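Local coordinates for protein trichomaglin (Trichosanthes lepiniana, PDB 1SGL) that probably cleaves RNA as an S-like ribonuclease of the ribonuclease T2 family, at residues Ala157-Ser160 with Arg165-Leu168. Residues are numbered along the deposited sequence; the frame is centred on the assembly and turned at random.
Sequences AVES and RPKL. With SO4 (sulfate ion), chain D.
The Glu159 carboxylate turns its OE2 corner to the aliphatic start of Arg165, with OE2 3.2 Å from Arg165 CB and somewhat farther from CG. Its plane is inclined 54° to the guanidinium. Because Glu159 OE2 stays 5.0 Å from Arg165 NH1, the opposite charges are neighbours without forming a salt bridge. The two side chains run alongside each other and point the same way. Behind the carboxylate, Glu159 CG rests 3.6 Å from Arg165 CA and reaches the CD corner of the Pro166 ring, which this chain crosses at about a right angle. Val158 CG1 comes at a slant to the same ring, between its face and its CB-CG-CD rim, 3.7 Å from Pro166 CG; CB and CD are slightly farther. Val158 CG1 stands anti to the backbone N (chi1 172°), the rotation that carries this methyl to the proline. Leu181 of strand 176-184 touches both Val158 and Pro166, and Leu179 also packs against the proline, extending the apolar patch onto the sheet. Arg165 is held to 191-192 by a hydrogen bond from its backbone N to Asp191 OD1 and a weak one from NE to Cys192 O. Two residues past Arg165, Lys167 does not touch 157-160; bent at chi3 (55°), it donates a hydrogen bond from NZ to O4 (2.8 Å) of a sulfate, probably from the crystallisation liquor, which Ser180 and Arg46 also bind. The contact thus packs helix 151-162 against the chain leading into strand 167-170 of the antiparallel sheet in this ribonuclease T2 fold. Its chemistry is split: buried apolar contact between Val158 and Pro166, and beside it a partly exposed acid whose attraction to the arginine is probably modest and long-range.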
loop_
_atom_site.group_PDB
_atom_site.type_symbol
_atom_site.label_atom_id
_atom_site.label_comp_id
_atom_site.label_asym_id
_atom_site.label_seq_id
_atom_site.Cartn_x
_atom_site.Cartn_y
_atom_site.Cartn_z
ATOM N N ALA A 157 -8.722 6.497 -14.475
ATOM C CA ALA A 157 -7.791 5.486 -14.934
ATOM C C ALA A 157 -7.893 4.228 -14.060
ATOM O O ALA A 157 -7.989 3.108 -14.571
ATOM C CB ALA A 157 -6.372 6.042 -14.908
ATOM N N VAL A 158 -7.883 4.416 -12.742
ATOM C CA VAL A 158 -7.973 3.286 -11.822
ATOM C C VAL A 158 -9.321 2.582 -11.907
ATOM O O VAL A 158 -9.374 1.362 -12.000
ATOM C CB VAL A 158 -7.724 3.718 -10.362
ATOM C CG1 VAL A 158 -8.011 2.552 -9.416
ATOM C CG2 VAL A 158 -6.291 4.185 -10.211
ATOM N N GLU A 159 -10.409 3.344 -11.881
ATOM C CA GLU A 159 -11.731 2.737 -11.968
ATOM C C GLU A 159 -11.908 1.960 -13.266
ATOM O O GLU A 159 -12.459 0.861 -13.258
ATOM C CB GLU A 159 -12.833 3.789 -11.889
ATOM C CG GLU A 159 -12.948 4.494 -10.562
ATOM C CD GLU A 159 -13.970 5.604 -10.616
ATOM O OE1 GLU A 159 -14.062 6.254 -11.676
ATOM O OE2 GLU A 159 -14.669 5.844 -9.608
ATOM N N SER A 160 -11.456 2.537 -14.378
ATOM C CA SER A 160 -11.595 1.879 -15.674
ATOM C C SER A 160 -10.806 0.586 -15.734
ATOM O O SER A 160 -11.250 -0.382 -16.339
ATOM C CB SER A 160 -11.121 2.789 -16.811
ATOM O OG SER A 160 -11.988 3.893 -16.971
ATOM N N ARG A 165 -14.004 2.161 -7.618
ATOM C CA ARG A 165 -13.472 3.440 -7.179
ATOM C C ARG A 165 -12.447 3.353 -6.038
ATOM O O ARG A 165 -12.725 2.785 -4.988
ATOM C CB ARG A 165 -14.628 4.345 -6.741
ATOM C CG ARG A 165 -14.181 5.683 -6.160
ATOM C CD ARG A 165 -15.374 6.599 -5.890
ATOM N NE ARG A 165 -16.208 6.067 -4.821
ATOM C CZ ARG A 165 -17.516 5.862 -4.922
ATOM N NH1 ARG A 165 -18.152 6.150 -6.052
ATOM N NH2 ARG A 165 -18.184 5.351 -3.897
ATOM N N PRO A 166 -11.253 3.935 -6.227
ATOM C CA PRO A 166 -10.229 3.897 -5.173
ATOM C C PRO A 166 -10.392 5.096 -4.240
ATOM O O PRO A 166 -11.201 5.979 -4.487
ATOM C CB PRO A 166 -8.936 4.012 -5.957
ATOM C CG PRO A 166 -9.316 5.037 -6.994
ATOM C CD PRO A 166 -10.714 4.567 -7.447
ATOM N N LYS A 167 -9.589 5.121 -3.189
ATOM C CA LYS A 167 -9.584 6.201 -2.221
ATOM C C LYS A 167 -8.197 6.859 -2.303
ATOM O O LYS A 167 -7.181 6.201 -2.101
ATOM C CB LYS A 167 -9.842 5.624 -0.823
ATOM C CG LYS A 167 -9.774 6.632 0.305
ATOM C CD LYS A 167 -10.516 6.135 1.546
ATOM C CE LYS A 167 -10.023 4.770 2.008
ATOM N NZ LYS A 167 -10.675 4.330 3.280
ATOM N N LEU A 168 -8.151 8.146 -2.633
ATOM C CA LEU A 168 -6.881 8.861 -2.736
ATOM C C LEU A 168 -6.679 9.780 -1.544
ATOM O O LEU A 168 -7.631 10.385 -1.044
ATOM C CB LEU A 168 -6.827 9.704 -4.008
ATOM C CG LEU A 168 -6.308 9.103 -5.318
ATOM C CD1 LEU A 168 -4.805 8.883 -5.215
ATOM C CD2 LEU A 168 -7.042 7.813 -5.632
HETATM S S SO4 D . -7.159 4.903 4.368
HETATM O O1 SO4 D . -6.370 5.541 5.441
HETATM O O2 SO4 D . -6.390 3.785 3.781
HETATM O O3 SO4 D . -7.444 5.913 3.328
HETATM O O4 SO4 D . -8.425 4.385 4.927
#